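Local structure of metallo-carboxypeptidase (Pseudomonas aeruginosa, 4A39) at residues E159-R164 against L216-N221; L173-Q178 against L268-H273; A186-E191 against R368-G373; D238-W243 against L329-N334. The protein is a zinc-dependent carboxypeptidase of the M14 family, related to the cytosolic carboxypeptidases, and probably removes residues from the C-terminal ends of its substrates. All coordinates share one frame; numbering follows the deposited sequence.

Contact 1: residues E159-R164 against L216-N221; sequences ELLRVR and LVPNMN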
# COMPACT_ATOMS: atom_id res chain seq x y z
N GLU A 159 -10.13 5.96 -10.13
CA GLU A 159 -10.66 7.26 -9.71
C GLU A 159 -9.63 8.24 -9.17
O GLU A 159 -8.75 7.86 -8.39
CB GLU A 159 -11.76 7.09 -8.66
CG GLU A 159 -12.96 6.29 -9.13
CD GLU A 159 -12.90 4.84 -8.70
OE1 GLU A 159 -11.78 4.31 -8.57
OE2 GLU A 159 -13.98 4.24 -8.50
N LEU A 160 -9.75 9.49 -9.59
CA LEU A 160 -8.89 10.57 -9.10
C LEU A 160 -9.85 11.50 -8.36
O LEU A 160 -10.70 12.14 -8.98
CB LEU A 160 -8.22 11.32 -10.25
CG LEU A 160 -7.51 12.64 -9.88
CD1 LEU A 160 -6.52 12.40 -8.75
CD2 LEU A 160 -6.81 13.20 -11.11
N LEU A 161 -9.72 11.55 -7.04
CA LEU A 161 -10.59 12.40 -6.23
C LEU A 161 -9.90 13.70 -5.88
O LEU A 161 -8.69 13.73 -5.70
CB LEU A 161 -10.97 11.67 -4.93
CG LEU A 161 -11.51 10.25 -5.06
CD1 LEU A 161 -11.70 9.65 -3.67
CD2 LEU A 161 -12.83 10.26 -5.83
N ARG A 162 -10.67 14.78 -5.81
CA ARG A 162 -10.10 16.07 -5.43
C ARG A 162 -10.87 16.66 -4.27
O ARG A 162 -12.10 16.71 -4.28
CB ARG A 162 -10.10 17.07 -6.60
CG ARG A 162 -9.58 18.46 -6.17
CD ARG A 162 -9.17 19.34 -7.34
NE ARG A 162 -10.31 19.81 -8.13
CZ ARG A 162 -10.19 20.61 -9.19
NH1 ARG A 162 -9.00 21.03 -9.57
NH2 ARG A 162 -11.28 20.99 -9.85
N VAL A 163 -10.13 17.08 -3.25
CA VAL A 163 -10.72 17.69 -2.07
C VAL A 163 -10.41 19.17 -2.18
O VAL A 163 -9.25 19.58 -2.10
CB VAL A 163 -10.10 17.12 -0.77
CG1 VAL A 163 -10.83 17.67 0.44
CG2 VAL A 163 -10.15 15.60 -0.78
N ARG A 164 -11.45 19.98 -2.39
CA ARG A 164 -11.29 21.42 -2.53
C ARG A 164 -12.42 22.11 -1.78
O ARG A 164 -13.59 22.00 -2.17
CB ARG A 164 -11.33 21.80 -4.02
CG ARG A 164 -11.21 23.29 -4.33
CD ARG A 164 -11.07 23.50 -5.85
NE ARG A 164 -11.06 24.91 -6.26
CZ ARG A 164 -10.02 25.73 -6.12
NH1 ARG A 164 -8.89 25.30 -5.59
NH2 ARG A 164 -10.12 26.99 -6.53
N LEU A 216 -6.26 12.74 -4.76
CA LEU A 216 -6.10 11.38 -4.26
C LEU A 216 -6.47 10.26 -5.22
O LEU A 216 -7.51 10.31 -5.87
CB LEU A 216 -6.95 11.22 -3.00
CG LEU A 216 -6.94 12.34 -1.96
CD1 LEU A 216 -8.01 12.08 -0.92
CD2 LEU A 216 -5.56 12.44 -1.32
N VAL A 217 -5.62 9.24 -5.28
CA VAL A 217 -5.88 8.06 -6.10
C VAL A 217 -5.81 6.88 -5.15
O VAL A 217 -4.73 6.37 -4.87
CB VAL A 217 -4.82 7.87 -7.21
CG1 VAL A 217 -5.11 6.57 -7.96
CG2 VAL A 217 -4.85 9.04 -8.19
N PRO A 218 -6.96 6.43 -4.62
CA PRO A 218 -7.06 5.30 -3.69
C PRO A 218 -6.41 3.99 -4.13
O PRO A 218 -5.88 3.25 -3.30
CB PRO A 218 -8.56 5.16 -3.48
CG PRO A 218 -9.04 6.57 -3.59
CD PRO A 218 -8.28 7.07 -4.80
N ASN A 219 -6.49 3.68 -5.42
CA ASN A 219 -5.87 2.45 -5.92
C ASN A 219 -5.40 2.56 -7.36
O ASN A 219 -6.20 2.72 -8.29
CB ASN A 219 -6.81 1.25 -5.76
CG ASN A 219 -6.09 -0.07 -5.95
OD1 ASN A 219 -5.73 -0.43 -7.07
ND2 ASN A 219 -5.87 -0.79 -4.85
N MET A 220 -4.08 2.45 -7.53
CA MET A 220 -3.42 2.56 -8.83
C MET A 220 -3.37 1.29 -9.66
O MET A 220 -2.92 1.35 -10.81
CB MET A 220 -1.98 3.04 -8.63
CG MET A 220 -1.80 4.50 -8.28
SD MET A 220 -2.19 5.58 -9.66
CE MET A 220 -0.88 5.12 -10.81
N ASN A 221 -3.80 0.17 -9.11
CA ASN A 221 -3.72 -1.10 -9.84
C ASN A 221 -4.88 -2.03 -9.48
O ASN A 221 -4.68 -3.08 -8.87
CB ASN A 221 -2.39 -1.79 -9.48
CG ASN A 221 -1.93 -2.78 -10.54
OD1 ASN A 221 -2.73 -3.37 -11.27
ND2 ASN A 221 -0.62 -2.98 -10.61
O HOH W 1 -8.51 5.07 -7.22

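Contact 2: residues L173-Q178 against L268-H273; sequences LWVIAQ and LFLDIH. With ZN (zinc ion), chain C; GEM ((2-guanidinoethylmercapto)succinic acid), chain D.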
# COMPACT_ATOMS: atom_id res chain seq x y z
N LEU A 173 -1.78 18.95 -3.48
CA LEU A 173 -1.10 17.88 -2.77
C LEU A 173 -1.58 16.52 -3.27
O LEU A 173 -2.75 16.16 -3.08
CB LEU A 173 -1.36 18.01 -1.27
CG LEU A 173 -1.24 19.42 -0.68
CD1 LEU A 173 -1.39 19.31 0.83
CD2 LEU A 173 0.08 20.06 -1.05
N TRP A 174 -0.68 15.78 -3.91
CA TRP A 174 -1.01 14.48 -4.47
C TRP A 174 -0.60 13.27 -3.64
O TRP A 174 0.53 13.19 -3.13
CB TRP A 174 -0.38 14.33 -5.85
CG TRP A 174 -0.93 15.24 -6.90
CD1 TRP A 174 -0.80 16.60 -6.96
CD2 TRP A 174 -1.67 14.85 -8.06
NE1 TRP A 174 -1.42 17.08 -8.09
CE2 TRP A 174 -1.96 16.03 -8.78
CE3 TRP A 174 -2.12 13.62 -8.55
CZ2 TRP A 174 -2.69 16.01 -9.98
CZ3 TRP A 174 -2.84 13.60 -9.74
CH2 TRP A 174 -3.11 14.79 -10.45
N VAL A 175 -1.52 12.32 -3.54
CA VAL A 175 -1.27 11.07 -2.82
C VAL A 175 -1.88 9.93 -3.63
O VAL A 175 -3.09 9.93 -3.88
CB VAL A 175 -1.93 11.08 -1.43
CG1 VAL A 175 -1.57 9.79 -0.69
CG2 VAL A 175 -1.46 12.29 -0.64
N ILE A 176 -1.04 9.00 -4.07
CA ILE A 176 -1.52 7.84 -4.83
C ILE A 176 -1.10 6.57 -4.08
O ILE A 176 -0.09 6.56 -3.37
CB ILE A 176 -0.97 7.82 -6.28
CG1 ILE A 176 0.53 7.54 -6.29
CG2 ILE A 176 -1.27 9.16 -6.96
CD1 ILE A 176 1.10 7.39 -7.68
N ALA A 177 -1.88 5.51 -4.25
CA ALA A 177 -1.59 4.28 -3.52
C ALA A 177 -1.70 2.97 -4.28
O ALA A 177 -2.41 2.85 -5.28
CB ALA A 177 -2.50 4.21 -2.29
N GLN A 178 -0.98 1.98 -3.75
CA GLN A 178 -0.97 0.61 -4.25
C GLN A 178 -0.66 0.36 -5.72
O GLN A 178 -1.38 -0.38 -6.39
CB GLN A 178 -2.29 -0.08 -3.86
CG GLN A 178 -2.10 -1.49 -3.27
CD GLN A 178 -3.36 -2.04 -2.61
OE1 GLN A 178 -3.99 -1.36 -1.81
NE2 GLN A 178 -3.72 -3.28 -2.94
N LEU A 268 3.24 18.61 -4.00
CA LEU A 268 3.58 17.60 -3.01
C LEU A 268 3.16 16.26 -3.59
O LEU A 268 2.10 16.16 -4.22
CB LEU A 268 2.81 17.82 -1.70
CG LEU A 268 2.98 16.66 -0.70
CD1 LEU A 268 4.26 16.87 0.10
CD2 LEU A 268 1.78 16.59 0.22
N PHE A 269 3.98 15.23 -3.39
CA PHE A 269 3.64 13.92 -3.91
C PHE A 269 4.04 12.80 -2.96
O PHE A 269 5.21 12.68 -2.59
CB PHE A 269 4.33 13.68 -5.26
CG PHE A 269 4.07 12.31 -5.84
CD1 PHE A 269 2.78 11.94 -6.23
CD2 PHE A 269 5.10 11.39 -5.97
CE1 PHE A 269 2.53 10.67 -6.75
CE2 PHE A 269 4.86 10.12 -6.48
CZ PHE A 269 3.57 9.76 -6.88
N LEU A 270 3.06 11.98 -2.58
CA LEU A 270 3.32 10.85 -1.70
C LEU A 270 2.84 9.59 -2.43
O LEU A 270 1.68 9.51 -2.84
CB LEU A 270 2.57 11.01 -0.38
CG LEU A 270 2.92 12.23 0.48
CD1 LEU A 270 2.09 12.23 1.75
CD2 LEU A 270 4.41 12.22 0.81
N ASP A 271 3.74 8.63 -2.58
CA ASP A 271 3.46 7.36 -3.25
C ASP A 271 3.44 6.31 -2.14
O ASP A 271 4.47 6.00 -1.56
CB ASP A 271 4.57 7.10 -4.28
CG ASP A 271 4.30 5.89 -5.16
OD1 ASP A 271 3.14 5.45 -5.28
OD2 ASP A 271 5.28 5.39 -5.76
N ILE A 272 2.26 5.77 -1.84
CA ILE A 272 2.10 4.81 -0.75
C ILE A 272 2.37 3.36 -1.12
O ILE A 272 1.71 2.80 -2.00
CB ILE A 272 0.69 4.92 -0.13
CG1 ILE A 272 0.29 6.40 0.03
CG2 ILE A 272 0.67 4.25 1.24
CD1 ILE A 272 1.27 7.24 0.86
N HIS A 273 3.34 2.76 -0.42
CA HIS A 273 3.79 1.38 -0.65
C HIS A 273 3.92 0.57 0.65
O HIS A 273 3.66 1.07 1.74
CB HIS A 273 5.17 1.37 -1.31
CG HIS A 273 5.20 1.89 -2.71
ND1 HIS A 273 5.38 1.07 -3.80
CD2 HIS A 273 5.13 3.15 -3.20
CE1 HIS A 273 5.42 1.80 -4.90
NE2 HIS A 273 5.27 3.07 -4.57
ZN ZN C . 5.67 -1.07 -3.78
C8 GEM D . 10.00 0.68 -4.20
S7 GEM D . 8.96 2.17 -4.01
C6 GEM D . 10.25 3.45 -3.73
C5 GEM D . 11.52 2.93 -3.04
N3 GEM D . 12.29 2.08 -3.96
C1 GEM D . 13.50 2.48 -4.36
N4 GEM D . 13.98 3.65 -3.93
N2 GEM D . 14.22 1.74 -5.19
C9 GEM D . 9.79 0.01 -5.55
O14 GEM D . 9.05 0.59 -6.38
O15 GEM D . 10.37 -1.08 -5.74
C10 GEM D . 9.75 -0.31 -3.06
C11 GEM D . 8.30 -0.80 -3.04
O12 GEM D . 7.67 -0.71 -1.96
O13 GEM D . 7.86 -1.28 -4.11

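Contact 3: residues A186-E191 against R368-G373; sequences AEWFME and RSKRLG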
# COMPACT_ATOMS: atom_id res chain seq x y z
N ALA A 186 -1.40 -0.09 1.61
CA ALA A 186 -1.48 1.19 0.91
C ALA A 186 -2.90 1.77 0.82
O ALA A 186 -3.11 2.93 1.17
CB ALA A 186 -0.87 1.07 -0.47
N GLU A 187 -3.87 0.99 0.35
CA GLU A 187 -5.21 1.56 0.27
C GLU A 187 -5.82 1.72 1.68
O GLU A 187 -6.67 2.57 1.88
CB GLU A 187 -6.13 0.74 -0.65
CG GLU A 187 -7.54 1.33 -0.74
CD GLU A 187 -8.23 1.10 -2.08
OE1 GLU A 187 -7.97 0.08 -2.74
OE2 GLU A 187 -9.06 1.95 -2.46
N TRP A 188 -5.38 0.91 2.64
CA TRP A 188 -5.88 1.07 4.01
C TRP A 188 -5.48 2.47 4.47
O TRP A 188 -6.26 3.18 5.10
CB TRP A 188 -5.29 0.02 4.95
CG TRP A 188 -6.01 -1.31 4.89
CD1 TRP A 188 -5.55 -2.47 4.33
CD2 TRP A 188 -7.31 -1.60 5.40
NE1 TRP A 188 -6.48 -3.46 4.47
CE2 TRP A 188 -7.58 -2.96 5.12
CE3 TRP A 188 -8.29 -0.84 6.07
CZ2 TRP A 188 -8.78 -3.58 5.49
CZ3 TRP A 188 -9.48 -1.46 6.44
CH2 TRP A 188 -9.71 -2.82 6.14
N PHE A 189 -4.25 2.86 4.13
CA PHE A 189 -3.72 4.18 4.47
C PHE A 189 -4.66 5.25 3.88
O PHE A 189 -5.00 6.23 4.53
CB PHE A 189 -2.30 4.32 3.89
CG PHE A 189 -1.69 5.70 4.00
CD1 PHE A 189 -2.06 6.72 3.12
CD2 PHE A 189 -0.69 5.96 4.94
CE1 PHE A 189 -1.45 7.97 3.17
CE2 PHE A 189 -0.07 7.21 5.00
CZ PHE A 189 -0.45 8.22 4.11
N MET A 190 -5.08 5.04 2.63
CA MET A 190 -5.97 5.98 1.97
C MET A 190 -7.34 6.05 2.65
O MET A 190 -7.94 7.12 2.72
CB MET A 190 -6.14 5.59 0.50
CG MET A 190 -4.83 5.56 -0.29
SD MET A 190 -3.97 7.16 -0.35
CE MET A 190 -4.96 8.03 -1.57
N GLU A 191 -7.83 4.92 3.14
CA GLU A 191 -9.13 4.91 3.82
C GLU A 191 -9.07 5.78 5.08
O GLU A 191 -10.02 6.50 5.38
CB GLU A 191 -9.54 3.48 4.20
CG GLU A 191 -10.86 3.42 4.99
CD GLU A 191 -11.32 2.00 5.26
OE1 GLU A 191 -11.49 1.23 4.29
OE2 GLU A 191 -11.53 1.66 6.44
N ARG A 368 -3.76 0.44 11.78
CA ARG A 368 -2.59 1.27 12.00
C ARG A 368 -2.22 2.01 10.71
O ARG A 368 -1.69 3.12 10.76
CB ARG A 368 -1.42 0.41 12.50
CG ARG A 368 -1.67 -0.13 13.91
CD ARG A 368 -0.65 -1.17 14.33
NE ARG A 368 0.61 -0.59 14.79
CZ ARG A 368 1.66 -1.32 15.15
NH1 ARG A 368 1.59 -2.65 15.11
NH2 ARG A 368 2.78 -0.73 15.58
N SER A 369 -2.53 1.41 9.56
CA SER A 369 -2.27 2.04 8.27
C SER A 369 -3.19 3.26 8.15
O SER A 369 -2.77 4.33 7.71
CB SER A 369 -2.55 1.06 7.14
OG SER A 369 -1.68 -0.06 7.22
N LYS A 370 -4.45 3.08 8.53
CA LYS A 370 -5.43 4.16 8.50
C LYS A 370 -4.97 5.31 9.38
O LYS A 370 -5.08 6.48 9.01
CB LYS A 370 -6.80 3.66 9.00
CG LYS A 370 -7.49 2.71 8.03
CD LYS A 370 -8.84 2.21 8.56
CE LYS A 370 -9.84 3.34 8.71
NZ LYS A 370 -11.18 2.80 9.06
N ARG A 371 -4.44 4.98 10.56
CA ARG A 371 -3.97 5.99 11.50
C ARG A 371 -2.79 6.77 10.93
O ARG A 371 -2.71 8.00 11.09
CB ARG A 371 -3.57 5.34 12.83
CG ARG A 371 -3.61 6.29 14.02
CD ARG A 371 -2.28 6.38 14.76
NE ARG A 371 -1.78 5.08 15.21
CZ ARG A 371 -2.38 4.29 16.09
NH1 ARG A 371 -3.53 4.66 16.64
NH2 ARG A 371 -1.83 3.13 16.43
N LEU A 372 -1.88 6.08 10.26
CA LEU A 372 -0.72 6.75 9.68
C LEU A 372 -1.21 7.75 8.63
O LEU A 372 -0.65 8.84 8.50
CB LEU A 372 0.23 5.74 9.04
CG LEU A 372 1.52 6.32 8.44
CD1 LEU A 372 2.41 6.88 9.54
CD2 LEU A 372 2.25 5.23 7.67
N GLY A 373 -2.26 7.39 7.91
CA GLY A 373 -2.80 8.29 6.90
C GLY A 373 -3.29 9.57 7.56
O GLY A 373 -3.09 10.67 7.04

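Contact 4: residues D238-W243 against L329-N334; sequences DLNRAW and LALACN. With GEM ((2-guanidinoethylmercapto)succinic acid), chain D.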
# COMPACT_ATOMS: atom_id res chain seq x y z
N ASP A 238 5.57 -3.48 -14.20
CA ASP A 238 5.75 -2.97 -12.84
C ASP A 238 5.44 -1.48 -13.01
O ASP A 238 6.24 -0.74 -13.59
CB ASP A 238 7.21 -3.14 -12.39
CG ASP A 238 7.45 -2.65 -10.96
OD1 ASP A 238 6.71 -1.76 -10.49
OD2 ASP A 238 8.40 -3.14 -10.32
N LEU A 239 4.29 -1.05 -12.51
CA LEU A 239 3.89 0.35 -12.66
C LEU A 239 4.89 1.34 -12.09
O LEU A 239 5.03 2.45 -12.61
CB LEU A 239 2.50 0.58 -12.05
CG LEU A 239 1.33 -0.11 -12.77
CD1 LEU A 239 0.03 0.33 -12.12
CD2 LEU A 239 1.33 0.26 -14.25
N ASN A 240 5.61 0.97 -11.04
CA ASN A 240 6.55 1.92 -10.49
C ASN A 240 7.91 1.93 -11.18
O ASN A 240 8.91 2.36 -10.60
CB ASN A 240 6.72 1.75 -8.98
CG ASN A 240 7.11 3.05 -8.31
OD1 ASN A 240 6.65 4.12 -8.71
ND2 ASN A 240 7.96 2.97 -7.30
N ARG A 241 7.93 1.44 -12.42
CA ARG A 241 9.13 1.46 -13.25
C ARG A 241 8.69 1.99 -14.61
O ARG A 241 9.44 1.94 -15.58
CB ARG A 241 9.71 0.05 -13.42
CG ARG A 241 10.27 -0.57 -12.14
CD ARG A 241 11.49 0.18 -11.65
NE ARG A 241 12.04 -0.47 -10.46
CZ ARG A 241 11.49 -0.40 -9.25
NH1 ARG A 241 10.37 0.30 -9.06
NH2 ARG A 241 12.04 -1.05 -8.23
N ALA A 242 7.46 2.52 -14.67
CA ALA A 242 6.91 3.03 -15.92
C ALA A 242 6.72 4.54 -15.97
O ALA A 242 6.07 5.05 -16.88
CB ALA A 242 5.57 2.35 -16.21
N TRP A 243 7.31 5.26 -15.03
CA TRP A 243 7.11 6.70 -15.02
C TRP A 243 7.97 7.50 -15.99
O TRP A 243 7.62 8.62 -16.35
CB TRP A 243 7.25 7.23 -13.59
CG TRP A 243 6.11 6.76 -12.74
CD1 TRP A 243 5.90 5.48 -12.30
CD2 TRP A 243 4.98 7.52 -12.32
NE1 TRP A 243 4.70 5.41 -11.63
CE2 TRP A 243 4.12 6.64 -11.62
CE3 TRP A 243 4.61 8.87 -12.45
CZ2 TRP A 243 2.91 7.07 -11.07
CZ3 TRP A 243 3.40 9.29 -11.90
CH2 TRP A 243 2.57 8.39 -11.22
N LEU A 329 14.93 7.55 -12.30
CA LEU A 329 13.76 8.37 -12.59
C LEU A 329 12.54 7.61 -13.10
O LEU A 329 11.52 8.22 -13.42
CB LEU A 329 14.12 9.50 -13.56
CG LEU A 329 14.93 10.65 -12.96
CD1 LEU A 329 15.33 11.63 -14.05
CD2 LEU A 329 14.11 11.36 -11.89
N ALA A 330 12.63 6.29 -13.16
CA ALA A 330 11.51 5.48 -13.61
C ALA A 330 10.50 5.32 -12.47
O ALA A 330 9.35 4.96 -12.69
CB ALA A 330 11.99 4.11 -14.08
N LEU A 331 10.96 5.58 -11.24
CA LEU A 331 10.10 5.50 -10.06
C LEU A 331 9.29 6.77 -9.92
O LEU A 331 9.79 7.87 -10.16
CB LEU A 331 10.94 5.32 -8.79
CG LEU A 331 11.56 3.94 -8.53
CD1 LEU A 331 12.50 3.55 -9.66
CD2 LEU A 331 12.31 3.99 -7.20
N ALA A 332 8.03 6.63 -9.51
CA ALA A 332 7.13 7.76 -9.35
C ALA A 332 7.65 8.86 -8.43
O ALA A 332 7.59 10.04 -8.77
CB ALA A 332 5.77 7.28 -8.85
N CYS A 333 8.15 8.48 -7.26
CA CYS A 333 8.65 9.48 -6.31
C CYS A 333 9.68 10.39 -6.96
O CYS A 333 9.55 11.62 -6.93
CB CYS A 333 9.28 8.79 -5.10
SG CYS A 333 9.92 9.94 -3.87
N ASN A 334 10.70 9.80 -7.56
CA ASN A 334 11.75 10.56 -8.20
C ASN A 334 11.29 11.33 -9.44
O ASN A 334 11.63 12.50 -9.61
CB ASN A 334 12.90 9.63 -8.54
CG ASN A 334 13.55 9.07 -7.29
OD1 ASN A 334 14.36 9.74 -6.65
ND2 ASN A 334 13.19 7.85 -6.92
C8 GEM D . 10.00 0.68 -4.20
S7 GEM D . 8.96 2.17 -4.01
C6 GEM D . 10.25 3.45 -3.73
C5 GEM D . 11.52 2.93 -3.04
N3 GEM D . 12.29 2.08 -3.96
C1 GEM D . 13.50 2.48 -4.36
N4 GEM D . 13.98 3.65 -3.93
N2 GEM D . 14.22 1.74 -5.19
C9 GEM D . 9.79 0.01 -5.55
O14 GEM D . 9.05 0.59 -6.38
O15 GEM D . 10.37 -1.08 -5.74
C10 GEM D . 9.75 -0.31 -3.06
C11 GEM D . 8.30 -0.80 -3.04
O12 GEM D . 7.67 -0.71 -1.96
O13 GEM D . 7.86 -1.28 -4.11
O HOH W 2 8.02 5.81 -6.00

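Contact 1: residues E159-R164 against L216-N221
Two backbone hydrogen bonds hold these strand ends together. L161 and L216 form an antiparallel hydrogen-bonded pair: L161 N gives to L216 O at 2.8 Å and L216 N returns the bond to L161 O, both nearly straight and both in the plane of the accepting carbonyl. L216 O also receives a CA-H contact from L160. Beyond this pair the ladder gives way to water 1, which donates to E159 O at 3.0 Å and accepts from N219 N, bridging the place where P218, having no N-H, turns the chain out of the strand. N219 then makes an Asx turn, its OD1 taking N221 N at 2.9 Å from above the carbonyl plane.

The apolar contacts fall on both faces of the sheet. On one, L161 CD1 crosses P218 CG at about a right angle, 4.1 Å away, L161 and L216 sit side by side, and V163 CG2 approaches L216 CD1 obliquely. On the other, L160 CG stands anti to the backbone N (chi1 169°), which brings CD1 to within 3.8 Å of V217 CG2.

Strand 212-217 passes its other edge to strand 171-177, and strand 157-163 bonds outward to edge strand 144-151. Helices 128-138 and 185-196 pack on the L161 and L216 side, and helix 252-264 covers L160.

Contact 2: residues L173-Q178 against L268-H273
The imidazole of H273 has the inhibitor sulphur, GEM S7, over the centre of one face, 3.6 Å above the plane. At its edge ND1 binds the zinc ion at 2.2 Å, and on the far side of the ring NE2 donates to D271 OD2 at 2.6 Å. That carboxylate oxygen lies in the ring plane, although the bond meets it from well above the plane of its own carboxylate; such a partner fixes the ring's rotation and would make ND1 a stronger donor to the metal. D271 OD1 is held in turn by Q179. The F269 ring is touched at its edge, by W174 CB and by I176 CD1, the latter 3.5 Å from CZ. I176 reaches there because CG1 takes the crowded position between backbone N and carbonyl carbon (chi1 69°).

The backbones run parallel, 10° apart, with W174 N to L268 O at 2.8 Å, L270 N to W174 O, I176 N to L270 O and I272 N to I176 O; the last is almost straight at 178°. Q178 N to I272 O, at 3.3 Å, is weak. On the face opposite F269, I272 CG1 meets V175 CG1 at 3.9 Å and I272 CB meets A177 CB.

H180, E183 and GEM O13 complete the metal site, an arrangement characteristic of M14 carboxypeptidases: a zinc histidine carried on a central parallel strand of the alpha/beta sheet.

Contact 3: residues A186-E191 against R368-G373
Helices 186-191 and 368-373 cross at -54° with their axes only 6.6 Å apart, and F189 and K370 bring their CA atoms to 4.4 Å. This is a close helix-helix packing within the alpha/beta carboxypeptidase domain, made possible by G373 at the interface. The F189 side chain, with CG anti to the backbone N (chi1 173°), lays one ring face over that glycine: G373 CA sits 3.6 Å from the ring centroid, 15° off the normal, a CH-pi contact. L372 CG comes to 3.9 Å from F189 CE2. Backbone meets backbone as well, through a CA-H contact from F189 to S369 O. Nearby, W188 CB packs on S369 CB at 3.7 Å.

Strand 343-350 lies against the same region, its M349 touching F189, S369 and L372. On the W188 side, K370 reaches across to helix 185-196, its CG against W188 O and its CD at the edge of the indole. A bend at chi3 then carries the amine to the extended side chain of E191. E195 is a second acidic partner of this amine, and R130 and Y126 hold E191 OE1. K370 NZ meets the anti lone pair of E191 OE2 at 2.9 Å.

Contact 4: residues D238-W243 against L329-N334
A single asparagine side chain, N240, joins loop, helix start and inhibitor. With CG anti to the backbone N (chi1 -152°), it turns OD1 toward A332 N, which donates at 3.0 Å in the first turn of helix 332-340, and ND2 the other way to GEM O14 at 2.8 Å, an almost straight bond (174°). Water 2 accepts from ND2 and from C333 N, so the amide is tied to the helix at both ends. Q179 adds a second donor to OD1, which helps settle which end of the amide is oxygen.

R241 adds two bonds to the same carboxylate; R231 also bonds the inhibitor. R241 NH1 goes to O14 and NH2 to O15, each at 3.0 Å, with the carboxylate at the edge of the guanidinium. NH1 also bonds back to N240 O, from above that carbonyl's plane, which steadies the group. L331 runs alongside R241, pointing the same way, and its CD2 reaches GEM C1 at 3.4 Å.

Farther along, W243 N donates to a lone pair of A330 O at 3.1 Å. The indole receives A332 CB over its five-membered ring, 3.5 Å from the centroid, a CH-pi contact.

In the chain the loop comes after helix 222-226 and before helix 252-264. W243 packs on V254 and V257 of the latter and on F335 and V336 of helix 332-340, while N240 and A332 rest on D271 of strand 268-275.

Overall arrangement
Contacts 1 and 2 belong to one mixed seven-stranded sheet, their centres 9 Å apart, joined where strands 212-217 and 171-177 run as neighbours. Contact 3 lies on one face of that sheet through helix 185-196, which follows strand 171-177 in the chain. Contact 4 is built from loop and helix start and shares the inhibitor with contact 2. Both centres lie about 12 Å from that of contact 2, but contacts 3 and 4 do not touch, their nearest atoms about 11 Å apart. Along the chain contact 1 closes before contact 4 opens, whereas contact 2 crosses the other three. The central strands place the zinc histidine, and the loop of contact 4 faces it with carboxylate-binding groups.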